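Local coordinates for regulator of Ty1 transposition protein 107 (Saccharomyces cerevisiae, PDB 3T7J) that probably serves as a BRCT-domain scaffold in the response to DNA damage, and is named for an effect on Ty1 transposition, at residues A[143-148]-A[198-203]; A[137-142]-A[239-244]; A[6-11]-A[39-44]. One frame throughout, in Å; residues are numbered along the deposited sequence.

Interaction 1 of 3, residues A[143-148]-A[198-203]; sequences CINLVN and YVLIVT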
ATOM      1  N   CYS A 143     -13.022  -2.620 -21.067  1.00 30.94           N
ATOM      2  CA  CYS A 143     -13.810  -3.101 -19.940  1.00 31.24           C
ATOM      3  C   CYS A 143     -13.168  -4.356 -19.374  1.00 33.77           C
ATOM      4  O   CYS A 143     -13.038  -5.349 -20.072  1.00 32.43           O
ATOM      5  CB  CYS A 143     -15.255  -3.384 -20.373  1.00 32.92           C
ATOM      6  SG  CYS A 143     -16.087  -2.046 -21.274  1.00 45.64           S
ATOM      7  N   ILE A 144     -12.761  -4.304 -18.112  1.00 31.41           N
ATOM      8  CA  ILE A 144     -11.991  -5.388 -17.525  1.00 28.94           C
ATOM      9  C   ILE A 144     -12.610  -5.921 -16.243  1.00 31.18           C
ATOM     10  O   ILE A 144     -13.429  -5.262 -15.606  1.00 33.01           O
ATOM     11  CB  ILE A 144     -10.523  -4.978 -17.241  1.00 31.40           C
ATOM     12  CG1 ILE A 144     -10.438  -3.879 -16.182  1.00 31.41           C
ATOM     13  CG2 ILE A 144      -9.809  -4.558 -18.520  1.00 30.21           C
ATOM     14  CD1 ILE A 144     -10.349  -4.416 -14.759  1.00 34.45           C
ATOM     15  N   ASN A 145     -12.200  -7.126 -15.868  1.00 27.42           N
ATOM     16  CA  ASN A 145     -12.635  -7.732 -14.626  1.00 29.08           C
ATOM     17  C   ASN A 145     -11.480  -7.816 -13.652  1.00 31.60           C
ATOM     18  O   ASN A 145     -10.379  -8.219 -14.018  1.00 32.84           O
ATOM     19  CB  ASN A 145     -13.213  -9.118 -14.907  1.00 30.28           C
ATOM     20  CG  ASN A 145     -14.335  -9.070 -15.925  1.00 30.62           C
ATOM     21  OD1 ASN A 145     -15.505  -8.976 -15.567  1.00 33.13           O
ATOM     22  ND2 ASN A 145     -13.981  -9.096 -17.197  1.00 26.88           N
ATOM     23  N   LEU A 146     -11.744  -7.432 -12.409  1.00 33.06           N
ATOM     24  CA  LEU A 146     -10.727  -7.347 -11.379  1.00 35.10           C
ATOM     25  C   LEU A 146     -11.146  -8.183 -10.171  1.00 33.78           C
ATOM     26  O   LEU A 146     -12.223  -7.990  -9.634  1.00 43.91           O
ATOM     27  CB  LEU A 146     -10.551  -5.867 -10.985  1.00 34.21           C
ATOM     28  CG  LEU A 146      -9.643  -5.513  -9.810  1.00 40.35           C
ATOM     29  CD1 LEU A 146      -8.219  -5.979 -10.077  1.00 35.91           C
ATOM     30  CD2 LEU A 146      -9.682  -3.997  -9.511  1.00 36.78           C
ATOM     31  N   VAL A 147     -10.301  -9.109  -9.737  1.00 43.01           N
ATOM     32  CA  VAL A 147     -10.608  -9.928  -8.559  1.00 41.70           C
ATOM     33  C   VAL A 147     -10.456  -9.117  -7.265  1.00 52.39           C
ATOM     34  O   VAL A 147      -9.418  -8.478  -7.032  1.00 50.38           O
ATOM     35  CB  VAL A 147      -9.725 -11.177  -8.495  1.00 46.75           C
ATOM     36  CG1 VAL A 147      -9.998 -12.081  -9.685  1.00 41.84           C
ATOM     37  CG2 VAL A 147      -8.253 -10.775  -8.454  1.00 53.99           C
ATOM     38  N   ASN A 148     -11.495  -9.151  -6.432  1.00 48.21           N
ATOM     39  CA  ASN A 148     -11.556  -8.344  -5.214  1.00 46.23           C
ATOM     40  C   ASN A 148     -10.394  -8.521  -4.241  1.00 49.64           C
ATOM     41  O   ASN A 148     -10.255  -7.727  -3.312  1.00 56.89           O
ATOM     42  CB  ASN A 148     -12.882  -8.567  -4.482  1.00 51.13           C
ATOM     43  CG  ASN A 148     -13.038  -9.987  -3.973  0.46 52.54           C
ATOM     44  OD1 ASN A 148     -12.383 -10.911  -4.458  1.00 52.42           O
ATOM     45  ND2 ASN A 148     -13.914 -10.168  -2.992  0.55 55.93           N
ATOM     46  N   TYR A 198     -12.797 -11.102 -23.336  1.00 25.08           N
ATOM     47  CA  TYR A 198     -12.770 -11.104 -21.883  1.00 26.29           C
ATOM     48  C   TYR A 198     -11.389 -10.748 -21.397  1.00 26.74           C
ATOM     49  O   TYR A 198     -10.412 -11.401 -21.764  1.00 24.42           O
ATOM     50  CB  TYR A 198     -13.129 -12.479 -21.317  1.00 23.92           C
ATOM     51  CG  TYR A 198     -14.500 -12.965 -21.709  1.00 24.91           C
ATOM     52  CD1 TYR A 198     -15.619 -12.588 -20.983  1.00 28.68           C
ATOM     53  CD2 TYR A 198     -14.676 -13.779 -22.815  1.00 24.77           C
ATOM     54  CE1 TYR A 198     -16.884 -13.015 -21.342  1.00 32.69           C
ATOM     55  CE2 TYR A 198     -15.928 -14.206 -23.192  1.00 28.75           C
ATOM     56  CZ  TYR A 198     -17.030 -13.826 -22.446  1.00 31.66           C
ATOM     57  OH  TYR A 198     -18.276 -14.261 -22.808  1.00 33.87           O
ATOM     58  N   VAL A 199     -11.308  -9.736 -20.544  1.00 19.89           N
ATOM     59  CA  VAL A 199     -10.041  -9.413 -19.933  1.00 23.36           C
ATOM     60  C   VAL A 199     -10.158  -9.463 -18.427  1.00 25.05           C
ATOM     61  O   VAL A 199     -11.015  -8.800 -17.833  1.00 25.73           O
ATOM     62  CB  VAL A 199      -9.563  -8.020 -20.386  1.00 24.72           C
ATOM     63  CG1 VAL A 199      -8.266  -7.668 -19.697  1.00 23.35           C
ATOM     64  CG2 VAL A 199      -9.404  -8.018 -21.908  1.00 21.91           C
ATOM     65  N   LEU A 200      -9.284 -10.231 -17.797  1.00 23.33           N
ATOM     66  CA  LEU A 200      -9.341 -10.326 -16.352  1.00 25.48           C
ATOM     67  C   LEU A 200      -7.994 -10.014 -15.717  1.00 26.16           C
ATOM     68  O   LEU A 200      -6.938 -10.390 -16.242  1.00 26.59           O
ATOM     69  CB  LEU A 200      -9.752 -11.736 -15.922  1.00 24.94           C
ATOM     70  CG  LEU A 200     -10.930 -12.576 -16.428  1.00 30.17           C
ATOM     71  CD1 LEU A 200     -12.231 -12.349 -15.683  1.00 31.47           C
ATOM     72  CD2 LEU A 200     -11.124 -12.596 -17.955  1.00 27.63           C
ATOM     73  N   ILE A 201      -8.039  -9.357 -14.566  1.00 25.74           N
ATOM     74  CA  ILE A 201      -6.853  -9.118 -13.759  1.00 29.92           C
ATOM     75  C   ILE A 201      -7.000  -9.972 -12.506  1.00 31.90           C
ATOM     76  O   ILE A 201      -7.938  -9.784 -11.725  1.00 34.75           O
ATOM     77  CB  ILE A 201      -6.707  -7.625 -13.349  1.00 31.12           C
ATOM     78  CG1 ILE A 201      -6.715  -6.709 -14.580  1.00 31.63           C
ATOM     79  CG2 ILE A 201      -5.439  -7.413 -12.532  1.00 32.47           C
ATOM     80  CD1 ILE A 201      -6.724  -5.203 -14.234  1.00 27.29           C
ATOM     81  N   VAL A 202      -6.080 -10.907 -12.314  1.00 30.65           N
ATOM     82  CA  VAL A 202      -6.193 -11.842 -11.194  1.00 38.93           C
ATOM     83  C   VAL A 202      -4.916 -11.886 -10.374  1.00 43.35           C
ATOM     84  O   VAL A 202      -3.853 -11.483 -10.850  1.00 46.34           O
ATOM     85  CB  VAL A 202      -6.568 -13.275 -11.666  1.00 38.42           C
ATOM     86  CG1 VAL A 202      -7.825 -13.252 -12.512  1.00 34.64           C
ATOM     87  CG2 VAL A 202      -5.427 -13.915 -12.431  1.00 36.62           C
ATOM     88  N   THR A 203      -5.023 -12.363  -9.138  1.00 37.64           N
ATOM     89  CA  THR A 203      -3.881 -12.382  -8.233  1.00 41.09           C
ATOM     90  C   THR A 203      -3.359 -13.799  -7.981  1.00 46.44           C
ATOM     91  O   THR A 203      -2.155 -14.032  -7.993  1.00 50.86           O
ATOM     92  CB  THR A 203      -4.230 -11.726  -6.886  1.00 45.56           C
ATOM     93  OG1 THR A 203      -4.696 -10.387  -7.108  1.00 54.90           O
ATOM     94  CG2 THR A 203      -3.009 -11.682  -5.983  1.00 46.09           C
TER
HETATM   95  O   HOH W   1     -13.374  -7.940 -20.101  1.00 23.02           O
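C143 meets V199 through a water. Water 1 lies 2.6 Å from C143 O and accepts from V199 N, so it joins the strands where their direct bonding starts. On I144, CG1 sits between the backbone N and the carbonyl carbon (chi1 65°). From there CD1 comes 3.7 Å from CD1 of I201, while the CG2 branch packs on V199 CG1. N145 is the central residue. Its backbone N donates to V199 O at 2.8 Å. Its O accepts from I201 N at 2.7 Å. The side-chain ND2 donates to the same V199 O at 3.0 Å, from above the carbonyl plane, with the oxygen close to the plane of the amide. The other end of this amide, OD1, accepts from N170 ND2 and I183 N. CB of N145 also rests 3.5 Å from L200 CD1. L146 points to the other side of the sheet, with I201 and helix 154-163. V147 N donates to I201 O at 3.2 Å, which is the last direct backbone bond of the pair. Its two methyl branches lie against V202 and T203, and helix 207-218 covers it through Q207 and F211.

Strands 143-147 and 198-201 run parallel, with a 33° twist between them. They are the first and third strands of a sheet ordered 2-1-3-4-5. The 2-1-3-4 parallel core, with helices on both sides, is the BRCT fold.

The chemistry implies a firmly fixed pair of core strands. V199 O is gripped by two N-H groups of one residue, and bonds at both ends of the N145 amide fix its flip. A buried polar side chain is thus satisfied among apolar neighbours, L200, L172 and I182.

Interaction 2 of 3, residues A[137-142]-A[239-244]; sequences ERANIR and LNVDFT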
ATOM      1  N   GLU A 137      -6.601   2.684 -23.649  1.00 26.79           N
ATOM      2  CA  GLU A 137      -7.499   3.090 -24.710  1.00 27.89           C
ATOM      3  C   GLU A 137      -6.961   2.701 -26.097  1.00 29.57           C
ATOM      4  O   GLU A 137      -7.682   2.119 -26.908  1.00 32.43           O
ATOM      5  CB  GLU A 137      -7.776   4.575 -24.600  1.00 28.64           C
ATOM      6  CG  GLU A 137      -8.538   5.132 -25.763  1.00 32.77           C
ATOM      7  CD  GLU A 137      -8.651   6.626 -25.685  0.55 29.65           C
ATOM      8  OE1 GLU A 137      -8.033   7.239 -24.788  1.00 29.35           O
ATOM      9  OE2 GLU A 137      -9.350   7.191 -26.531  1.00 32.10           O
ATOM     10  N   ARG A 138      -5.698   2.978 -26.378  1.00 27.42           N
ATOM     11  CA  ARG A 138      -5.179   2.573 -27.678  1.00 30.18           C
ATOM     12  C   ARG A 138      -4.843   1.085 -27.727  1.00 29.26           C
ATOM     13  O   ARG A 138      -4.620   0.522 -28.799  1.00 31.90           O
ATOM     14  CB  ARG A 138      -4.013   3.464 -28.139  1.00 35.92           C
ATOM     15  CG  ARG A 138      -3.010   3.813 -27.062  1.00 34.22           C
ATOM     16  CD  ARG A 138      -1.847   4.696 -27.568  1.00 29.65           C
ATOM     17  NE  ARG A 138      -0.804   4.760 -26.541  1.00 23.72           N
ATOM     18  CZ  ARG A 138      -0.728   5.701 -25.604  1.00 27.36           C
ATOM     19  NH1 ARG A 138      -1.603   6.705 -25.581  1.00 24.03           N
ATOM     20  NH2 ARG A 138       0.236   5.659 -24.704  1.00 23.72           N
ATOM     21  N   ALA A 139      -4.837   0.422 -26.575  1.00 28.46           N
ATOM     22  CA  ALA A 139      -4.662  -1.032 -26.568  1.00 29.46           C
ATOM     23  C   ALA A 139      -5.996  -1.765 -26.739  1.00 29.79           C
ATOM     24  O   ALA A 139      -6.040  -2.994 -26.700  1.00 30.41           O
ATOM     25  CB  ALA A 139      -3.991  -1.488 -25.288  1.00 28.29           C
ATOM     26  N   ASN A 140      -7.076  -1.007 -26.880  1.00 23.66           N
ATOM     27  CA  ASN A 140      -8.416  -1.574 -26.950  1.00 30.11           C
ATOM     28  C   ASN A 140      -8.772  -2.448 -25.762  1.00 29.93           C
ATOM     29  O   ASN A 140      -9.416  -3.479 -25.919  1.00 29.90           O
ATOM     30  CB  ASN A 140      -8.597  -2.370 -28.237  1.00 33.36           C
ATOM     31  CG  ASN A 140      -8.735  -1.482 -29.439  1.00 39.10           C
ATOM     32  OD1 ASN A 140      -9.433  -0.468 -29.394  1.00 43.31           O
ATOM     33  ND2 ASN A 140      -8.048  -1.833 -30.516  1.00 44.41           N
ATOM     34  N   ILE A 141      -8.315  -2.054 -24.580  1.00 28.91           N
ATOM     35  CA  ILE A 141      -8.742  -2.686 -23.344  1.00 26.80           C
ATOM     36  C   ILE A 141      -9.655  -1.662 -22.682  1.00 32.36           C
ATOM     37  O   ILE A 141      -9.176  -0.722 -22.040  1.00 28.30           O
ATOM     38  CB  ILE A 141      -7.553  -2.975 -22.417  1.00 30.07           C
ATOM     39  CG1 ILE A 141      -6.498  -3.840 -23.127  1.00 31.72           C
ATOM     40  CG2 ILE A 141      -8.028  -3.669 -21.115  1.00 25.25           C
ATOM     41  CD1 ILE A 141      -6.889  -5.263 -23.304  1.00 28.53           C
ATOM     42  N   ARG A 142     -10.961  -1.820 -22.885  1.00 28.02           N
ATOM     43  CA  ARG A 142     -11.943  -0.873 -22.385  1.00 29.27           C
ATOM     44  C   ARG A 142     -12.663  -1.341 -21.127  1.00 34.09           C
ATOM     45  O   ARG A 142     -12.912  -0.548 -20.221  1.00 33.12           O
ATOM     46  CB  ARG A 142     -12.979  -0.564 -23.466  1.00 35.77           C
ATOM     47  CG  ARG A 142     -12.405  -0.069 -24.780  0.80 34.63           C
ATOM     48  CD  ARG A 142     -11.922   1.353 -24.686  0.42 35.84           C
ATOM     49  NE  ARG A 142     -11.569   1.856 -26.007  0.35 35.93           N
ATOM     50  CZ  ARG A 142     -11.320   3.128 -26.281  0.45 35.86           C
ATOM     51  NH1 ARG A 142     -11.386   4.042 -25.322  0.08 35.94           N
ATOM     52  N   LEU A 239       3.967   3.469 -21.065  1.00 25.42           N
ATOM     53  CA  LEU A 239       2.825   3.976 -21.816  1.00 24.36           C
ATOM     54  C   LEU A 239       2.595   3.194 -23.113  1.00 23.72           C
ATOM     55  O   LEU A 239       2.314   3.766 -24.168  1.00 25.55           O
ATOM     56  CB  LEU A 239       2.943   5.482 -22.086  1.00 23.59           C
ATOM     57  CG  LEU A 239       2.885   6.291 -20.788  1.00 24.41           C
ATOM     58  CD1 LEU A 239       2.926   7.804 -21.038  1.00 27.76           C
ATOM     59  CD2 LEU A 239       1.616   5.877 -20.000  1.00 21.33           C
ATOM     60  N   ASN A 240       2.691   1.876 -23.022  1.00 29.44           N
ATOM     61  CA  ASN A 240       2.402   1.020 -24.169  1.00 28.35           C
ATOM     62  C   ASN A 240       2.058  -0.393 -23.744  1.00 28.59           C
ATOM     63  O   ASN A 240       2.784  -1.004 -22.957  1.00 28.01           O
ATOM     64  CB  ASN A 240       3.593   0.990 -25.125  1.00 29.08           C
ATOM     65  CG  ASN A 240       3.320   0.166 -26.377  1.00 30.05           C
ATOM     66  OD1 ASN A 240       2.459   0.512 -27.190  1.00 28.66           O
ATOM     67  ND2 ASN A 240       4.087  -0.899 -26.558  1.00 30.00           N
ATOM     68  N   VAL A 241       0.956  -0.922 -24.262  1.00 27.54           N
ATOM     69  CA  VAL A 241       0.659  -2.320 -24.026  1.00 27.65           C
ATOM     70  C   VAL A 241       1.346  -3.115 -25.120  1.00 31.48           C
ATOM     71  O   VAL A 241       1.070  -2.932 -26.303  1.00 29.81           O
ATOM     72  CB  VAL A 241      -0.824  -2.639 -24.080  1.00 28.51           C
ATOM     73  CG1 VAL A 241      -1.021  -4.168 -23.976  1.00 27.30           C
ATOM     74  CG2 VAL A 241      -1.569  -1.890 -22.972  1.00 24.63           C
ATOM     75  N   ASP A 242       2.258  -3.984 -24.722  1.00 27.47           N
ATOM     76  CA  ASP A 242       2.946  -4.792 -25.702  1.00 31.27           C
ATOM     77  C   ASP A 242       2.256  -6.142 -25.672  1.00 27.55           C
ATOM     78  O   ASP A 242       2.446  -6.903 -24.740  1.00 30.03           O
ATOM     79  CB  ASP A 242       4.421  -4.905 -25.326  1.00 30.90           C
ATOM     80  CG  ASP A 242       5.204  -5.816 -26.261  1.00 37.73           C
ATOM     81  OD1 ASP A 242       4.680  -6.186 -27.342  1.00 36.48           O
ATOM     82  OD2 ASP A 242       6.351  -6.153 -25.904  1.00 38.52           O
ATOM     83  N   PHE A 243       1.415  -6.410 -26.663  1.00 31.21           N
ATOM     84  CA  PHE A 243       0.647  -7.661 -26.695  1.00 27.34           C
ATOM     85  C   PHE A 243       1.539  -8.824 -27.111  1.00 32.86           C
ATOM     86  O   PHE A 243       1.143  -9.981 -27.070  1.00 32.26           O
ATOM     87  CB  PHE A 243      -0.556  -7.546 -27.620  1.00 30.85           C
ATOM     88  CG  PHE A 243      -1.708  -6.782 -27.021  1.00 32.67           C
ATOM     89  CD1 PHE A 243      -2.427  -7.306 -25.949  1.00 33.87           C
ATOM     90  CD2 PHE A 243      -2.079  -5.553 -27.523  1.00 33.63           C
ATOM     91  CE1 PHE A 243      -3.492  -6.597 -25.388  1.00 27.97           C
ATOM     92  CE2 PHE A 243      -3.139  -4.846 -26.971  1.00 29.36           C
ATOM     93  CZ  PHE A 243      -3.841  -5.365 -25.905  1.00 30.02           C
ATOM     94  N   THR A 244       2.763  -8.478 -27.474  1.00 32.79           N
ATOM     95  CA  THR A 244       3.783  -9.404 -27.927  1.00 36.12           C
ATOM     96  C   THR A 244       4.434 -10.082 -26.725  1.00 37.74           C
ATOM     97  O   THR A 244       4.919 -11.209 -26.814  1.00 43.23           O
ATOM     98  CB  THR A 244       4.838  -8.608 -28.726  1.00 38.37           C
ATOM     99  OG1 THR A 244       4.742  -8.934 -30.116  1.00 48.52           O
ATOM    100  CG2 THR A 244       6.223  -8.859 -28.200  1.00 39.21           C
TER
HETATM  101  O   HOH W   2       1.326   2.790 -27.252  1.00 36.05           O
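R138 reaches across to a helix end: its NH2 donates to L239 O at 2.9 Å, and L239 is where helix 229-238 closes in a Schellman motif. The first segment does likewise, since N140 ends helix 135-138 in a second Schellman motif. The oxygen lies in the guanidinium plane, but the nitrogen sits 38° above the carbonyl plane of L239. Water 2 is at the same guanidinium edge. It accepts from NE and donates to N240 OD1, while NH1 is held by T133. A lysine in place of R138 would probably lose this paired grip of NH2 and NE along one edge, leaving L239 O or the water without its donor.

Within the BRCT domain the contact joins the turn before strand 143-147 to the loop after helix 229-238. V241 and F243 of that loop also pack on W231, probably the signature BRCT tryptophan.

A139 CB presses on V241 CG2 at 3.4 Å, tighter than usual. F243 meets the first segment with its ring edge: CZ lies 3.3 Å from A139 O and 4.0 Å from I141 CD1. One ring face carries V241 CG1, over its centre.

Interaction 3 of 3, residues A[6-11]-A[39-44]; sequences TKAEKI and DIEILN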
ATOM      1  N   THR A   6       2.794  37.243   3.764  1.00 56.28           N
ATOM      2  CA  THR A   6       3.694  38.386   3.857  1.00 57.05           C
ATOM      3  C   THR A   6       5.102  37.977   4.287  1.00 55.25           C
ATOM      4  O   THR A   6       6.092  38.548   3.816  1.00 55.96           O
ATOM      5  CB  THR A   6       3.154  39.458   4.816  0.53 54.96           C
ATOM      6  OG1 THR A   6       1.828  39.834   4.423  0.45 56.60           O
ATOM      7  CG2 THR A   6       4.054  40.690   4.807  1.00 54.69           C
ATOM      8  N   LYS A   7       5.195  36.995   5.179  1.00 53.35           N
ATOM      9  CA  LYS A   7       6.497  36.532   5.656  1.00 51.49           C
ATOM     10  C   LYS A   7       7.326  35.863   4.552  1.00 53.29           C
ATOM     11  O   LYS A   7       8.551  35.964   4.543  1.00 51.86           O
ATOM     12  CB  LYS A   7       6.341  35.588   6.847  1.00 55.90           C
ATOM     13  CG  LYS A   7       7.662  35.026   7.358  0.97 56.25           C
ATOM     14  CD  LYS A   7       7.448  34.177   8.594  0.86 54.55           C
ATOM     15  CE  LYS A   7       8.764  33.695   9.170  0.28 57.91           C
ATOM     16  NZ  LYS A   7       9.582  34.829   9.675  0.87 56.16           N
ATOM     17  N   ALA A   8       6.659  35.181   3.625  1.00 52.09           N
ATOM     18  CA  ALA A   8       7.340  34.632   2.456  1.00 49.25           C
ATOM     19  C   ALA A   8       7.724  35.757   1.500  1.00 48.14           C
ATOM     20  O   ALA A   8       8.784  35.729   0.881  1.00 44.94           O
ATOM     21  CB  ALA A   8       6.458  33.622   1.753  1.00 47.02           C
ATOM     22  N   GLU A   9       6.843  36.746   1.385  1.00 52.58           N
ATOM     23  CA  GLU A   9       7.096  37.905   0.538  1.00 51.49           C
ATOM     24  C   GLU A   9       8.355  38.652   0.981  1.00 47.99           C
ATOM     25  O   GLU A   9       9.173  39.052   0.147  1.00 45.96           O
ATOM     26  CB  GLU A   9       5.882  38.838   0.537  1.00 52.30           C
ATOM     27  CG  GLU A   9       4.658  38.236  -0.123  0.71 53.52           C
ATOM     28  CD  GLU A   9       3.443  39.136  -0.044  0.58 56.94           C
ATOM     29  OE1 GLU A   9       3.577  40.279   0.443  0.63 58.02           O
ATOM     30  OE2 GLU A   9       2.352  38.696  -0.467  0.67 58.96           O
ATOM     31  N   LYS A  10       8.506  38.829   2.293  1.00 50.42           N
ATOM     32  CA  LYS A  10       9.699  39.464   2.861  1.00 51.48           C
ATOM     33  C   LYS A  10      10.965  38.665   2.546  1.00 49.34           C
ATOM     34  O   LYS A  10      11.979  39.228   2.129  1.00 47.86           O
ATOM     35  CB  LYS A  10       9.561  39.642   4.379  1.00 53.66           C
ATOM     36  CG  LYS A  10      10.641  40.532   4.999  0.32 54.20           C
ATOM     37  CD  LYS A  10      10.452  40.701   6.503  0.46 55.58           C
ATOM     38  CE  LYS A  10      11.405  41.748   7.082  0.49 55.55           C
ATOM     39  NZ  LYS A  10      12.848  41.423   6.872  1.00 58.49           N
ATOM     40  N   ILE A  11      10.903  37.352   2.747  1.00 49.45           N
ATOM     41  CA  ILE A  11      12.026  36.482   2.409  1.00 44.52           C
ATOM     42  C   ILE A  11      12.402  36.601   0.932  1.00 41.92           C
ATOM     43  O   ILE A  11      13.578  36.693   0.586  1.00 45.42           O
ATOM     44  CB  ILE A  11      11.721  35.007   2.749  1.00 48.53           C
ATOM     45  CG1 ILE A  11      11.623  34.822   4.264  1.00 45.44           C
ATOM     46  CG2 ILE A  11      12.799  34.092   2.178  1.00 48.97           C
ATOM     47  CD1 ILE A  11      10.888  33.579   4.675  1.00 46.04           C
ATOM     48  N   ASP A  39       6.731  27.937   3.413  1.00 43.39           N
ATOM     49  CA  ASP A  39       7.366  27.295   2.269  1.00 42.96           C
ATOM     50  C   ASP A  39       6.365  27.128   1.145  1.00 37.91           C
ATOM     51  O   ASP A  39       6.686  27.373  -0.007  1.00 36.95           O
ATOM     52  CB  ASP A  39       7.985  25.951   2.658  1.00 43.04           C
ATOM     53  CG  ASP A  39       9.315  26.117   3.350  1.00 43.55           C
ATOM     54  OD1 ASP A  39       9.825  27.264   3.364  1.00 43.73           O
ATOM     55  OD2 ASP A  39       9.854  25.107   3.857  0.67 43.39           O
ATOM     56  N   ILE A  40       5.146  26.720   1.482  1.00 38.47           N
ATOM     57  CA  ILE A  40       4.084  26.663   0.485  1.00 40.79           C
ATOM     58  C   ILE A  40       3.886  28.030  -0.184  1.00 38.97           C
ATOM     59  O   ILE A  40       3.702  28.099  -1.395  1.00 36.61           O
ATOM     60  CB  ILE A  40       2.739  26.197   1.073  1.00 40.92           C
ATOM     61  CG1 ILE A  40       2.811  24.725   1.489  1.00 43.71           C
ATOM     62  CG2 ILE A  40       1.609  26.416   0.049  1.00 36.47           C
ATOM     63  CD1 ILE A  40       1.576  24.235   2.229  1.00 47.88           C
ATOM     64  N   GLU A  41       3.916  29.103   0.607  1.00 37.69           N
ATOM     65  CA  GLU A  41       3.765  30.471   0.083  1.00 39.79           C
ATOM     66  C   GLU A  41       4.912  30.870  -0.842  1.00 34.87           C
ATOM     67  O   GLU A  41       4.702  31.428  -1.914  1.00 38.38           O
ATOM     68  CB  GLU A  41       3.668  31.493   1.224  1.00 35.67           C
ATOM     69  CG  GLU A  41       3.218  32.877   0.758  0.34 42.94           C
ATOM     70  CD  GLU A  41       3.220  33.919   1.870  0.46 46.14           C
ATOM     71  OE1 GLU A  41       3.645  33.594   3.002  0.58 48.10           O
ATOM     72  OE2 GLU A  41       2.795  35.066   1.610  0.61 52.09           O
ATOM     73  N   ILE A  42       6.129  30.594  -0.402  1.00 33.99           N
ATOM     74  CA  ILE A  42       7.309  30.808  -1.222  1.00 38.75           C
ATOM     75  C   ILE A  42       7.201  30.059  -2.552  1.00 38.35           C
ATOM     76  O   ILE A  42       7.376  30.632  -3.629  1.00 33.54           O
ATOM     77  CB  ILE A  42       8.557  30.323  -0.484  1.00 35.62           C
ATOM     78  CG1 ILE A  42       8.849  31.248   0.701  1.00 40.88           C
ATOM     79  CG2 ILE A  42       9.738  30.227  -1.432  1.00 38.95           C
ATOM     80  CD1 ILE A  42      10.002  30.797   1.546  1.00 42.02           C
ATOM     81  N   LEU A  43       6.922  28.768  -2.465  1.00 34.96           N
ATOM     82  CA  LEU A  43       6.808  27.940  -3.660  1.00 35.42           C
ATOM     83  C   LEU A  43       5.757  28.498  -4.606  1.00 33.94           C
ATOM     84  O   LEU A  43       5.976  28.590  -5.816  1.00 32.61           O
ATOM     85  CB  LEU A  43       6.479  26.507  -3.273  1.00 30.98           C
ATOM     86  CG  LEU A  43       7.630  25.728  -2.631  1.00 31.32           C
ATOM     87  CD1 LEU A  43       7.180  24.312  -2.254  1.00 34.85           C
ATOM     88  CD2 LEU A  43       8.827  25.665  -3.555  1.00 32.90           C
ATOM     89  N   ASN A  44       4.617  28.887  -4.047  1.00 35.49           N
ATOM     90  CA  ASN A  44       3.554  29.486  -4.841  1.00 36.97           C
ATOM     91  C   ASN A  44       4.021  30.747  -5.556  1.00 34.51           C
ATOM     92  O   ASN A  44       3.687  30.999  -6.719  1.00 31.18           O
ATOM     93  CB  ASN A  44       2.354  29.809  -3.951  1.00 40.58           C
ATOM     94  CG  ASN A  44       1.198  30.387  -4.734  1.00 45.90           C
ATOM     95  OD1 ASN A  44       0.411  29.648  -5.332  1.00 46.61           O
ATOM     96  ND2 ASN A  44       1.094  31.716  -4.755  1.00 46.24           N
TER
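The carboxylate of E41 has the methyl of A8 over one face and T6 N at its edge. A8 CB lies 3.1 Å from E41 OE1. T6 N donates to E41 OE2 at 3.1 Å, and OE2 receives it on its syn lone pair. A8 N comes from above the face that the methyl covers. Its bond to E41 OE1 is weak, at 3.5 Å. The carboxylate of E9 stands nearby, its plane turned 58° from that of E41. The two OE2 atoms of E9 and E41 are 4.2 Å apart, a close pair of like charges.

E41 gets there by an extended chain, with CG anti to the backbone N (chi1 -168°). Its CB and CG also run along the A8 methyl, so the whole side chain is used. The carboxylate sits by the first turn of helix 7-13, where backbone N-H groups point outward. This helix end would probably help keep E41 charged despite E9.

Helix 37-45 links strands 23-27 and 48-50 of the N-terminal BRCT domain, as the first helix of a BRCT fold does. Helix 7-13 comes before the first strand. Its segment 7-11 crosses segment 39-44 at -57°, with the axes 8.8 Å apart. A8 lies at the crossing, where a small side chain lets the helices come close.

Beyond the carboxylate the contact turns apolar. I42 CG1 packs on A8 CB at 3.5 Å. I11 CD1 meets I42 CD1 more loosely, at 4.3 Å. I99 of helix 90-99 touches both isoleucines, and V38 touches A8 and I11.

How the interactions relate
Interactions 1 and 2 belong to the same BRCT domain, and their centres are 15 Å apart. Helix 135-138 is followed, after a short turn, by strand 143-147. V199 CG2 of interaction 1 packs on I141 CD1 of interaction 2 at 4.0 Å. Interaction 2 joins segments 97 residues apart in sequence, and both strands of interaction 1 fall between them along the chain. Interaction 3 lies in the other BRCT domain, earlier in the chain and on the opposite side of its centre. Its centre is about 47 Å from that of interaction 1. Its nearest atoms are about 25 Å from interaction 2. Interaction 3 therefore shares no atoms or packing with the other two.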